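Local coordinates for protein tyrocidine synthetase 3 (PDB 2JGP) that belongs to a nonribosomal peptide synthetase making the antibiotic tyrocidine, its peptidyl carrier and condensation domains working in peptide bond formation, at residues R8-A13 with G403-P408; L329-L334 with N397-Y402; A336-L341 with I350-P355; V372-M377 with P426-V431. All blocks are in the same frame, centred on the assembly; numbering follows the deposited sequence.

Interaction 1: residues R8-A13 with G403-P408; sequences RSVWEA and GHQDYP
Val10 meets Gly403 and Gln405 where the first helix of the peptidyl carrier domain, 10-23, comes up against the C-terminal end of helix 387-403 in the condensation domain. It is a small interface patch: 131 Å² is buried in all, no hydrogen bond runs directly between the two segments, and the CA atoms of Val10 and Gly403 lie 5.7 Å apart. Followed outward, Val10 CB already lies 4.1 Å from Gln405 NE2. With chi1 at 63°, CG2 lies anti to the backbone N and does the touching: it reaches Gln405 NE2 at 4.1 Å and rests 4.3 Å from Gly403 CA. The glutamine comes in from the other segment with its chain extended beyond CG, and the two side chains cross obliquely. Its amide nitrogen is spoken for by Tyr402 O, so the methyl packs beside an amide whose hydrogen bonding is directed back to the end of helix 387-403. Polar ties between the domains come from Arg14, which donates to Gly403 O and forms a salt bridge with Asp406, and from Glu54, which bonds to His404 NE2. The start of the carrier helix is itself well fixed. Ser9 is its N-cap, and Ser9 OG accepts from Glu12 N at 3.2 Å. Arg8 grips the Glu12 carboxylate side-on: NE meets the syn lone pair of OE2 almost straight (170°), and Arg8 NH2 reaches Glu12 OE1 at 2.8 Å.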
loop_
_atom_site.group_PDB
_atom_site.type_symbol
_atom_site.label_atom_id
_atom_site.label_comp_id
_atom_site.label_asym_id
_atom_site.label_seq_id
_atom_site.Cartn_x
_atom_site.Cartn_y
_atom_site.Cartn_z
ATOM N N ARG A 8 1.011 -10.675 12.725
ATOM C CA ARG A 8 1.980 -9.723 12.161
ATOM C C ARG A 8 2.237 -9.951 10.673
ATOM O O ARG A 8 3.012 -9.222 10.044
ATOM C CB ARG A 8 3.308 -9.840 12.902
ATOM C CG ARG A 8 3.199 -9.642 14.399
ATOM C CD ARG A 8 4.376 -10.235 15.111
ATOM N NE ARG A 8 4.397 -11.691 15.028
ATOM C CZ ARG A 8 5.243 -12.463 15.703
ATOM N NH1 ARG A 8 6.148 -11.923 16.514
ATOM N NH2 ARG A 8 5.194 -13.779 15.562
ATOM N N SER A 9 1.606 -10.980 10.120
ATOM C CA SER A 9 1.794 -11.338 8.727
ATOM C C SER A 9 0.507 -11.915 8.202
ATOM O O SER A 9 -0.378 -12.269 8.977
ATOM C CB SER A 9 2.897 -12.381 8.581
ATOM O OG SER A 9 2.494 -13.620 9.133
ATOM N N VAL A 10 0.425 -12.055 6.883
ATOM C CA VAL A 10 -0.771 -12.618 6.259
ATOM C C VAL A 10 -1.054 -14.047 6.744
ATOM O O VAL A 10 -2.196 -14.370 7.034
ATOM C CB VAL A 10 -0.698 -12.534 4.696
ATOM C CG1 VAL A 10 0.463 -13.375 4.155
ATOM C CG2 VAL A 10 -2.006 -12.964 4.073
ATOM N N TRP A 11 -0.030 -14.891 6.861
ATOM C CA TRP A 11 -0.261 -16.275 7.286
ATOM C C TRP A 11 -0.591 -16.376 8.774
ATOM O O TRP A 11 -1.353 -17.240 9.165
ATOM C CB TRP A 11 0.896 -17.204 6.887
ATOM C CG TRP A 11 0.866 -17.500 5.421
ATOM C CD1 TRP A 11 1.775 -17.100 4.484
ATOM C CD2 TRP A 11 -0.158 -18.208 4.711
ATOM N NE1 TRP A 11 1.392 -17.534 3.234
ATOM C CE2 TRP A 11 0.207 -18.213 3.345
ATOM C CE3 TRP A 11 -1.348 -18.841 5.094
ATOM C CZ2 TRP A 11 -0.566 -18.834 2.370
ATOM C CZ3 TRP A 11 -2.114 -19.458 4.124
ATOM C CH2 TRP A 11 -1.720 -19.454 2.776
ATOM N N GLU A 12 -0.038 -15.488 9.598
ATOM C CA GLU A 12 -0.433 -15.443 11.011
ATOM C C GLU A 12 -1.907 -15.059 11.145
ATOM O O GLU A 12 -2.645 -15.660 11.939
ATOM C CB GLU A 12 0.462 -14.494 11.807
ATOM C CG GLU A 12 1.831 -15.081 12.109
ATOM C CD GLU A 12 2.670 -14.211 13.014
ATOM O OE1 GLU A 12 3.831 -14.605 13.292
ATOM O OE2 GLU A 12 2.180 -13.148 13.465
ATOM N N ALA A 13 -2.345 -14.091 10.337
ATOM C CA ALA A 13 -3.749 -13.671 10.320
ATOM C C ALA A 13 -4.671 -14.797 9.845
ATOM O O ALA A 13 -5.665 -15.093 10.492
ATOM C CB ALA A 13 -3.925 -12.440 9.438
ATOM N N GLY A 403 -6.163 -11.128 5.117
ATOM C CA GLY A 403 -6.233 -12.556 4.800
ATOM C C GLY A 403 -6.766 -12.850 3.402
ATOM O O GLY A 403 -6.580 -13.947 2.879
ATOM N N HIS A 404 -7.442 -11.875 2.803
ATOM C CA HIS A 404 -7.987 -12.033 1.463
ATOM C C HIS A 404 -7.478 -10.960 0.513
ATOM O O HIS A 404 -8.176 -10.564 -0.417
ATOM C CB HIS A 404 -9.506 -12.055 1.534
ATOM C CG HIS A 404 -10.030 -13.201 2.336
ATOM N ND1 HIS A 404 -10.139 -13.155 3.709
ATOM C CD2 HIS A 404 -10.415 -14.444 1.968
ATOM C CE1 HIS A 404 -10.598 -14.315 4.149
ATOM N NE2 HIS A 404 -10.770 -15.113 3.111
ATOM N N GLN A 405 -6.230 -10.540 0.720
ATOM C CA GLN A 405 -5.627 -9.468 -0.072
ATOM C C GLN A 405 -5.178 -9.886 -1.476
ATOM O O GLN A 405 -4.851 -9.029 -2.311
ATOM C CB GLN A 405 -4.438 -8.860 0.683
ATOM C CG GLN A 405 -3.182 -9.717 0.696
ATOM C CD GLN A 405 -2.040 -9.029 1.397
ATOM O OE1 GLN A 405 -1.202 -8.382 0.764
ATOM N NE2 GLN A 405 -2.015 -9.136 2.714
ATOM N N ASP A 406 -5.161 -11.187 -1.754
ATOM C CA ASP A 406 -4.685 -11.673 -3.051
ATOM C C ASP A 406 -5.813 -11.752 -4.082
ATOM O O ASP A 406 -5.945 -12.731 -4.828
ATOM C CB ASP A 406 -3.964 -13.008 -2.881
ATOM C CG ASP A 406 -2.688 -12.867 -2.073
ATOM O OD1 ASP A 406 -1.812 -12.079 -2.479
ATOM O OD2 ASP A 406 -2.561 -13.525 -1.030
ATOM N N TYR A 407 -6.623 -10.699 -4.098
ATOM C CA TYR A 407 -7.640 -10.479 -5.114
ATOM C C TYR A 407 -7.457 -9.045 -5.610
ATOM O O TYR A 407 -7.660 -8.110 -4.848
ATOM C CB TYR A 407 -9.026 -10.674 -4.510
ATOM C CG TYR A 407 -10.166 -10.546 -5.493
ATOM C CD1 TYR A 407 -10.268 -11.401 -6.585
ATOM C CD2 TYR A 407 -11.157 -9.586 -5.315
ATOM C CE1 TYR A 407 -11.317 -11.293 -7.482
ATOM C CE2 TYR A 407 -12.210 -9.473 -6.206
ATOM C CZ TYR A 407 -12.286 -10.323 -7.287
ATOM O OH TYR A 407 -13.335 -10.211 -8.167
ATOM N N PRO A 408 -7.030 -8.868 -6.876
ATOM C CA PRO A 408 -6.814 -7.529 -7.433
ATOM C C PRO A 408 -8.038 -6.616 -7.333
ATOM O O PRO A 408 -9.150 -7.036 -7.659
ATOM C CB PRO A 408 -6.490 -7.812 -8.906
ATOM C CG PRO A 408 -5.950 -9.189 -8.919
ATOM C CD PRO A 408 -6.694 -9.923 -7.847
#

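Interaction 2: residues L329-L334 with N397-Y402; sequences LYMVLL and NALDAY. With NA (sodium ion), chain F.
Met331 and Ala398 have the closest CA atoms, 7.8 Å apart, where helices 329-334 and 397-402 cross at 118° with their axes 11.9 Å apart. At that separation the backbones stay clear of each other, and the ends of side chains bridge the gap. Met331 does so with an extended chain, both torsions beyond chi1 near 180°, so that its CE methyl lies 4.3 Å from Ala398 CB and 4.4 Å from Leu399 CD2. Alongside this apolar cluster, the hydroxyl of Tyr402 approaches the ring of Tyr330 obliquely, OH to CE2 3.4 Å, with no hydrogen bond between them. One face of the Tyr402 ring is taken by the carbonyl O of Ala398, one turn earlier, lying above the rim. Asp400 takes no part in the helix contact; its OD1 binds a sodium ion at 2.7 Å, and two waters and Gln396 complete the ligands seen. Around the pair, Tyr330 also meets Phe432 edge-to-face, Leu329 and Val332 lean on helix 312-325, and Ala401 and Tyr402 rest on Leu375 of strand 373-379. Both helices thus pack on the same pair of strands, 350-356 and 373-379, while helix 329-345 also meets strand 430-435.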
loop_
_atom_site.group_PDB
_atom_site.type_symbol
_atom_site.label_atom_id
_atom_site.label_comp_id
_atom_site.label_asym_id
_atom_site.label_seq_id
_atom_site.Cartn_x
_atom_site.Cartn_y
_atom_site.Cartn_z
ATOM N N LEU A 329 -1.847 0.729 16.096
ATOM C CA LEU A 329 -2.139 2.156 16.005
ATOM C C LEU A 329 -2.880 2.446 14.705
ATOM O O LEU A 329 -3.836 3.212 14.684
ATOM C CB LEU A 329 -0.854 2.983 16.088
ATOM C CG LEU A 329 -1.021 4.497 15.945
ATOM C CD1 LEU A 329 -2.046 5.049 16.940
ATOM C CD2 LEU A 329 0.321 5.181 16.109
ATOM N N TYR A 330 -2.451 1.796 13.624
ATOM C CA TYR A 330 -3.153 1.874 12.348
ATOM C C TYR A 330 -4.657 1.644 12.508
ATOM O O TYR A 330 -5.468 2.427 12.009
ATOM C CB TYR A 330 -2.579 0.834 11.376
ATOM C CG TYR A 330 -3.209 0.851 10.011
ATOM C CD1 TYR A 330 -2.600 1.523 8.958
ATOM C CD2 TYR A 330 -4.410 0.191 9.766
ATOM C CE1 TYR A 330 -3.170 1.545 7.700
ATOM C CE2 TYR A 330 -4.990 0.206 8.516
ATOM C CZ TYR A 330 -4.364 0.888 7.488
ATOM O OH TYR A 330 -4.924 0.905 6.242
ATOM N N MET A 331 -5.022 0.567 13.198
ATOM C CA MET A 331 -6.435 0.215 13.384
ATOM C C MET A 331 -7.202 1.245 14.215
ATOM O O MET A 331 -8.350 1.562 13.911
ATOM C CB MET A 331 -6.572 -1.156 14.040
ATOM C CG MET A 331 -6.191 -2.337 13.151
ATOM S SD MET A 331 -6.092 -3.837 14.151
ATOM C CE MET A 331 -5.392 -4.999 12.969
ATOM N N VAL A 332 -6.570 1.743 15.271
ATOM C CA VAL A 332 -7.186 2.736 16.151
ATOM C C VAL A 332 -7.513 3.996 15.348
ATOM O O VAL A 332 -8.634 4.503 15.389
ATOM C CB VAL A 332 -6.248 3.089 17.328
ATOM C CG1 VAL A 332 -6.771 4.309 18.102
ATOM C CG2 VAL A 332 -6.069 1.877 18.258
ATOM N N LEU A 333 -6.528 4.472 14.594
ATOM C CA LEU A 333 -6.696 5.661 13.752
ATOM C C LEU A 333 -7.739 5.458 12.645
ATOM O O LEU A 333 -8.543 6.356 12.369
ATOM C CB LEU A 333 -5.360 6.065 13.142
ATOM C CG LEU A 333 -4.249 6.440 14.114
ATOM C CD1 LEU A 333 -2.955 6.670 13.353
ATOM C CD2 LEU A 333 -4.627 7.659 14.935
ATOM N N LEU A 334 -7.726 4.290 12.006
ATOM C CA LEU A 334 -8.740 3.977 11.000
ATOM C C LEU A 334 -10.125 3.978 11.629
ATOM O O LEU A 334 -11.087 4.478 11.041
ATOM C CB LEU A 334 -8.466 2.620 10.338
ATOM C CG LEU A 334 -9.500 2.139 9.310
ATOM C CD1 LEU A 334 -9.684 3.163 8.174
ATOM C CD2 LEU A 334 -9.091 0.774 8.770
ATOM N N ASN A 397 -12.297 -6.854 10.609
ATOM C CA ASN A 397 -12.459 -6.624 9.180
ATOM C C ASN A 397 -11.126 -6.374 8.489
ATOM O O ASN A 397 -10.950 -6.738 7.326
ATOM C CB ASN A 397 -13.425 -5.463 8.938
ATOM C CG ASN A 397 -14.850 -5.817 9.296
ATOM O OD1 ASN A 397 -15.265 -6.976 9.174
ATOM N ND2 ASN A 397 -15.610 -4.829 9.759
ATOM N N ALA A 398 -10.190 -5.756 9.210
ATOM C CA ALA A 398 -8.849 -5.509 8.683
ATOM C C ALA A 398 -8.094 -6.821 8.508
ATOM O O ALA A 398 -7.531 -7.086 7.444
ATOM C CB ALA A 398 -8.082 -4.568 9.594
ATOM N N LEU A 399 -8.104 -7.648 9.546
ATOM C CA LEU A 399 -7.461 -8.952 9.486
ATOM C C LEU A 399 -8.071 -9.815 8.382
ATOM O O LEU A 399 -7.345 -10.466 7.642
ATOM C CB LEU A 399 -7.563 -9.668 10.835
ATOM C CG LEU A 399 -6.732 -9.056 11.971
ATOM C CD1 LEU A 399 -7.033 -9.757 13.289
ATOM C CD2 LEU A 399 -5.249 -9.143 11.638
ATOM N N ASP A 400 -9.398 -9.802 8.273
ATOM C CA ASP A 400 -10.097 -10.539 7.215
ATOM C C ASP A 400 -9.674 -10.019 5.846
ATOM O O ASP A 400 -9.437 -10.801 4.928
ATOM C CB ASP A 400 -11.618 -10.421 7.367
ATOM C CG ASP A 400 -12.164 -11.185 8.566
ATOM O OD1 ASP A 400 -11.434 -12.015 9.150
ATOM O OD2 ASP A 400 -13.338 -10.954 8.931
ATOM N N ALA A 401 -9.571 -8.698 5.719
ATOM C CA ALA A 401 -9.140 -8.066 4.471
ATOM C C ALA A 401 -7.720 -8.485 4.104
ATOM O O ALA A 401 -7.458 -8.882 2.967
ATOM C CB ALA A 401 -9.235 -6.545 4.591
ATOM N N TYR A 402 -6.809 -8.411 5.072
ATOM C CA TYR A 402 -5.420 -8.820 4.845
ATOM C C TYR A 402 -5.328 -10.308 4.485
ATOM O O TYR A 402 -4.526 -10.690 3.631
ATOM C CB TYR A 402 -4.540 -8.533 6.065
ATOM C CG TYR A 402 -4.498 -7.079 6.506
ATOM C CD1 TYR A 402 -4.307 -6.753 7.845
ATOM C CD2 TYR A 402 -4.669 -6.036 5.598
ATOM C CE1 TYR A 402 -4.276 -5.426 8.270
ATOM C CE2 TYR A 402 -4.636 -4.704 6.019
ATOM C CZ TYR A 402 -4.440 -4.413 7.352
ATOM O OH TYR A 402 -4.416 -3.105 7.780
HETATM NA NA NA F . -10.033 -12.553 11.396
HETATM O O HOH W 1 -9.061 -13.413 13.345
HETATM O O HOH W 2 -8.897 -12.891 9.659
#

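Interaction 3: residues A336-L341 with I350-P355; sequences AYNVLL and IIVGTP
Leu341 CG stands anti to the carbonyl carbon (chi1 -64°), which carries CD1 to Val352, and Val352 sends CG1 anti to the backbone N (chi1 173°), splitting its methyls between different partners. Val352 CG2 lies 3.8 Å from Leu341 CD1 and comes near the Asn338 amide. Val352 CG1 meets the Tyr337 ring at its edge, near the ring plane, 4.0 Å from Tyr337 CE2. A face of that same ring is packed by Leu341 CG, so tyrosine, leucine and valine interlock. Ile350, two residues earlier on the strand, inserts its CD1 against the helix, 3.7 Å from the backbone O of Asn338 and 3.8 Å from Leu341 CB. The Asn338 side chain runs antiparallel beside that of Ile350, its OD1 3.9 Å from Ile350 CB; its ND2 is held by Leu334 O. Tyr337 OH likewise has its polar partner in Thr430 of strand 430-435. All five contributing residues are buried, and no hydrogen bond joins the two segments. With axes 9.5 Å apart and running at 128°, a helix laid over the strand that follows it after a short turn is helix-on-sheet packing, as in the alpha/beta core of the CoA-dependent acyltransferase-like fold to which condensation domains belong.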
loop_
_atom_site.group_PDB
_atom_site.type_symbol
_atom_site.label_atom_id
_atom_site.label_comp_id
_atom_site.label_asym_id
_atom_site.label_seq_id
_atom_site.Cartn_x
_atom_site.Cartn_y
_atom_site.Cartn_z
ATOM N N ALA A 336 -11.015 5.652 14.371
ATOM C CA ALA A 336 -11.318 7.056 14.666
ATOM C C ALA A 336 -11.707 7.816 13.397
ATOM O O ALA A 336 -12.574 8.690 13.419
ATOM C CB ALA A 336 -10.121 7.736 15.338
ATOM N N TYR A 337 -11.062 7.474 12.289
ATOM C CA TYR A 337 -11.369 8.112 11.021
ATOM C C TYR A 337 -12.789 7.753 10.577
ATOM O O TYR A 337 -13.541 8.627 10.143
ATOM C CB TYR A 337 -10.325 7.734 9.968
ATOM C CG TYR A 337 -10.517 8.431 8.645
ATOM C CD1 TYR A 337 -10.519 9.820 8.564
ATOM C CD2 TYR A 337 -10.683 7.703 7.471
ATOM C CE1 TYR A 337 -10.697 10.467 7.345
ATOM C CE2 TYR A 337 -10.863 8.345 6.249
ATOM C CZ TYR A 337 -10.861 9.725 6.196
ATOM O OH TYR A 337 -11.043 10.368 4.990
ATOM N N ASN A 338 -13.171 6.487 10.720
ATOM C CA ASN A 338 -14.548 6.072 10.421
ATOM C C ASN A 338 -15.625 6.810 11.230
ATOM O O ASN A 338 -16.683 7.155 10.691
ATOM C CB ASN A 338 -14.729 4.566 10.599
ATOM C CG ASN A 338 -14.340 3.788 9.367
ATOM O OD1 ASN A 338 -15.200 3.391 8.578
ATOM N ND2 ASN A 338 -13.047 3.565 9.192
ATOM N N VAL A 339 -15.373 7.048 12.515
ATOM C CA VAL A 339 -16.338 7.810 13.328
ATOM C C VAL A 339 -16.378 9.293 12.913
ATOM O O VAL A 339 -17.445 9.907 12.909
ATOM C CB VAL A 339 -16.166 7.622 14.876
ATOM C CG1 VAL A 339 -14.805 7.068 15.254
ATOM C CG2 VAL A 339 -16.485 8.913 15.646
ATOM N N LEU A 340 -15.226 9.841 12.525
ATOM C CA LEU A 340 -15.145 11.201 11.983
ATOM C C LEU A 340 -16.050 11.342 10.758
ATOM O O LEU A 340 -16.889 12.244 10.692
ATOM C CB LEU A 340 -13.701 11.532 11.593
ATOM C CG LEU A 340 -13.202 12.988 11.535
ATOM C CD1 LEU A 340 -12.302 13.186 10.331
ATOM C CD2 LEU A 340 -14.294 14.032 11.560
ATOM N N LEU A 341 -15.877 10.435 9.799
ATOM C CA LEU A 341 -16.676 10.443 8.572
ATOM C C LEU A 341 -18.155 10.203 8.869
ATOM O O LEU A 341 -19.019 10.835 8.264
ATOM C CB LEU A 341 -16.166 9.384 7.584
ATOM C CG LEU A 341 -14.751 9.560 7.015
ATOM C CD1 LEU A 341 -14.391 8.371 6.146
ATOM C CD2 LEU A 341 -14.623 10.864 6.238
ATOM N N ILE A 350 -19.830 2.780 6.060
ATOM C CA ILE A 350 -18.808 3.584 5.400
ATOM C C ILE A 350 -17.684 2.719 4.851
ATOM O O ILE A 350 -17.212 1.806 5.534
ATOM C CB ILE A 350 -18.191 4.602 6.389
ATOM C CG1 ILE A 350 -19.297 5.490 6.982
ATOM C CG2 ILE A 350 -17.113 5.446 5.691
ATOM C CD1 ILE A 350 -18.805 6.679 7.735
ATOM N N ILE A 351 -17.256 3.027 3.626
ATOM C CA ILE A 351 -16.134 2.335 2.981
ATOM C C ILE A 351 -14.967 3.313 2.838
ATOM O O ILE A 351 -15.142 4.426 2.340
ATOM C CB ILE A 351 -16.529 1.775 1.600
ATOM C CG1 ILE A 351 -17.813 0.937 1.712
ATOM C CG2 ILE A 351 -15.392 0.937 1.012
ATOM C CD1 ILE A 351 -18.427 0.578 0.389
ATOM N N VAL A 352 -13.790 2.895 3.303
ATOM C CA VAL A 352 -12.570 3.696 3.223
ATOM C C VAL A 352 -11.502 2.891 2.498
ATOM O O VAL A 352 -11.230 1.762 2.872
ATOM C CB VAL A 352 -12.042 4.053 4.627
ATOM C CG1 VAL A 352 -10.671 4.733 4.533
ATOM C CG2 VAL A 352 -13.061 4.937 5.375
ATOM N N GLY A 353 -10.902 3.473 1.467
ATOM C CA GLY A 353 -9.796 2.823 0.763
ATOM C C GLY A 353 -8.546 2.824 1.615
ATOM O O GLY A 353 -8.166 3.856 2.148
ATOM N N THR A 354 -7.915 1.661 1.770
ATOM C CA THR A 354 -6.656 1.568 2.506
ATOM C C THR A 354 -5.564 0.923 1.644
ATOM O O THR A 354 -5.578 -0.291 1.411
ATOM C CB THR A 354 -6.809 0.783 3.814
ATOM O OG1 THR A 354 -7.320 -0.528 3.549
ATOM C CG2 THR A 354 -7.754 1.513 4.772
ATOM N N PRO A 355 -4.622 1.734 1.149
ATOM C CA PRO A 355 -3.498 1.154 0.417
ATOM C C PRO A 355 -2.630 0.247 1.289
ATOM O O PRO A 355 -2.433 0.522 2.473
ATOM C CB PRO A 355 -2.714 2.385 -0.060
ATOM C CG PRO A 355 -3.711 3.513 -0.025
ATOM C CD PRO A 355 -4.564 3.208 1.160
#

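Interaction 4: residues V372-M377 with P426-V431; sequences VNTLAM and PLFDTV
Thr374 and Ala376, two residues apart on strand 373-379, present the same face to Leu427 and Phe428 in the turn that leads into strand 430-435. Strand 350-356 is hydrogen-bonded to both strands through backbone atoms, so this contact fills the corner between two strands that do not pair with each other in these segments. The turn is tight: Leu427 has a positive phi (72°), and Phe428 N makes a weak 2.8 Å bond to Pro426 O, the arrangement of a classic gamma turn. Beyond it Phe428 sends its CG between the backbone N and the carbonyl carbon (chi1 52°), which swings the ring out across the strand. Its CZ touches Thr374 CG2 at 3.3 Å, a close approach, the methyl arriving obliquely. Ala376 CB lies near the ring plane, at the edge, 4.0 Å from CD2, and Leu427 CD1 meets the same methyl at 4.0 Å. Within the turn, Pro426 O sits over one face of the ring, toward its rim, and Phe409 of helix 409-415 meets the ring with planes at about 50°. Leu375, between the two touching strand residues, turns to the other side of the strand, where it packs on Ala401 and Tyr402 of helix 387-403. No hydrogen bond spans the segments. Thr374 contributes its methyl rather than its hydroxyl, and the contact is van der Waals packing of that methyl and Ala376 CB on one aromatic ring, with Leu427 CD1 beside Ala376, so the evidence is of shape fit.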
loop_
_atom_site.group_PDB
_atom_site.type_symbol
_atom_site.label_atom_id
_atom_site.label_comp_id
_atom_site.label_asym_id
_atom_site.label_seq_id
_atom_site.Cartn_x
_atom_site.Cartn_y
_atom_site.Cartn_z
ATOM N N VAL A 372 1.730 -2.077 -4.985
ATOM C CA VAL A 372 0.736 -1.401 -4.164
ATOM C C VAL A 372 -0.684 -1.792 -4.583
ATOM O O VAL A 372 -1.008 -1.816 -5.764
ATOM C CB VAL A 372 0.933 0.136 -4.166
ATOM C CG1 VAL A 372 0.732 0.714 -5.558
ATOM C CG2 VAL A 372 -0.005 0.787 -3.164
ATOM N N ASN A 373 -1.489 -2.154 -3.593
ATOM C CA ASN A 373 -2.861 -2.626 -3.784
ATOM C C ASN A 373 -3.719 -1.761 -2.883
ATOM O O ASN A 373 -3.202 -1.147 -1.957
ATOM C CB ASN A 373 -2.966 -4.105 -3.368
ATOM C CG ASN A 373 -4.252 -4.789 -3.852
ATOM O OD1 ASN A 373 -4.947 -4.309 -4.754
ATOM N ND2 ASN A 373 -4.554 -5.947 -3.254
ATOM N N THR A 374 -5.014 -1.686 -3.156
ATOM C CA THR A 374 -5.932 -0.975 -2.273
ATOM C C THR A 374 -7.012 -1.950 -1.834
ATOM O O THR A 374 -7.505 -2.760 -2.635
ATOM C CB THR A 374 -6.573 0.250 -2.949
ATOM O OG1 THR A 374 -5.549 1.117 -3.446
ATOM C CG2 THR A 374 -7.439 1.024 -1.954
ATOM N N LEU A 375 -7.341 -1.898 -0.550
ATOM C CA LEU A 375 -8.438 -2.670 -0.011
ATOM C C LEU A 375 -9.588 -1.720 0.278
ATOM O O LEU A 375 -9.383 -0.669 0.875
ATOM C CB LEU A 375 -8.018 -3.366 1.279
ATOM C CG LEU A 375 -6.714 -4.162 1.225
ATOM C CD1 LEU A 375 -6.418 -4.742 2.607
ATOM C CD2 LEU A 375 -6.769 -5.248 0.156
ATOM N N ALA A 376 -10.793 -2.098 -0.139
ATOM C CA ALA A 376 -11.997 -1.355 0.212
ATOM C C ALA A 376 -12.429 -1.805 1.598
ATOM O O ALA A 376 -13.015 -2.877 1.750
ATOM C CB ALA A 376 -13.096 -1.615 -0.800
ATOM N N MET A 377 -12.135 -0.993 2.607
ATOM C CA MET A 377 -12.421 -1.355 3.987
ATOM C C MET A 377 -13.798 -0.830 4.396
ATOM O O MET A 377 -14.006 0.384 4.482
ATOM C CB MET A 377 -11.338 -0.784 4.904
ATOM C CG MET A 377 -11.170 -1.536 6.183
ATOM S SD MET A 377 -10.353 -3.130 5.938
ATOM C CE MET A 377 -8.631 -2.686 5.827
ATOM N N PRO A 426 -14.884 4.351 -7.695
ATOM C CA PRO A 426 -15.577 3.111 -7.374
ATOM C C PRO A 426 -15.317 2.661 -5.934
ATOM O O PRO A 426 -14.179 2.736 -5.446
ATOM C CB PRO A 426 -15.022 2.108 -8.399
ATOM C CG PRO A 426 -13.736 2.671 -8.858
ATOM C CD PRO A 426 -13.825 4.159 -8.704
ATOM N N LEU A 427 -16.392 2.252 -5.264
ATOM C CA LEU A 427 -16.377 1.678 -3.914
ATOM C C LEU A 427 -16.084 2.660 -2.773
ATOM O O LEU A 427 -16.724 2.573 -1.725
ATOM C CB LEU A 427 -15.454 0.451 -3.823
ATOM C CG LEU A 427 -16.034 -0.846 -4.396
ATOM C CD1 LEU A 427 -15.022 -1.971 -4.306
ATOM C CD2 LEU A 427 -17.328 -1.236 -3.686
ATOM N N PHE A 428 -15.121 3.565 -2.954
ATOM C CA PHE A 428 -14.792 4.550 -1.912
ATOM C C PHE A 428 -14.360 5.898 -2.495
ATOM O O PHE A 428 -13.765 5.965 -3.572
ATOM C CB PHE A 428 -13.711 4.008 -0.963
ATOM C CG PHE A 428 -12.494 3.481 -1.663
ATOM C CD1 PHE A 428 -11.457 4.333 -2.032
ATOM C CD2 PHE A 428 -12.385 2.134 -1.962
ATOM C CE1 PHE A 428 -10.336 3.847 -2.689
ATOM C CE2 PHE A 428 -11.262 1.641 -2.617
ATOM C CZ PHE A 428 -10.237 2.498 -2.977
ATOM N N ASP A 429 -14.675 6.964 -1.764
ATOM C CA ASP A 429 -14.325 8.331 -2.160
ATOM C C ASP A 429 -13.336 8.987 -1.209
ATOM O O ASP A 429 -13.026 10.168 -1.342
ATOM C CB ASP A 429 -15.596 9.162 -2.269
ATOM C CG ASP A 429 -16.403 8.791 -3.479
ATOM O OD1 ASP A 429 -15.837 8.856 -4.592
ATOM O OD2 ASP A 429 -17.578 8.410 -3.325
ATOM N N THR A 430 -12.835 8.212 -0.255
ATOM C CA THR A 430 -11.772 8.665 0.613
ATOM C C THR A 430 -10.771 7.539 0.839
ATOM O O THR A 430 -11.121 6.365 0.747
ATOM C CB THR A 430 -12.318 9.171 1.964
ATOM O OG1 THR A 430 -11.237 9.670 2.751
ATOM C CG2 THR A 430 -13.022 8.055 2.725
ATOM N N VAL A 431 -9.530 7.925 1.122
ATOM C CA VAL A 431 -8.444 6.994 1.382
ATOM C C VAL A 431 -7.798 7.342 2.720
ATOM O O VAL A 431 -7.699 8.516 3.079
ATOM C CB VAL A 431 -7.380 7.047 0.249
ATOM C CG1 VAL A 431 -6.086 6.368 0.671
ATOM C CG2 VAL A 431 -7.937 6.415 -1.022
#

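From the N terminus, interaction 1 opens at 8-13 and closes near 403-408, joining the carrier domain to the condensation domain over most of the chain. Within that span interaction 2 opens at 329-334 and closes at 397-402, and interaction 3, a short local closure of helix 329-345 on strand 350-356, lies inside interaction 2. Interaction 4 begins at 372-377, after interaction 3 has closed, and ends at 426-431, so it crosses both interactions 1 and 2. Physical touches join the contacts: Val10 CG2 packs on Tyr402 O, Tyr402 packs on Leu375, linking helix to strand, and Val352 N probably bonds to Met377 O, pairing strands 350-356 and 373-379.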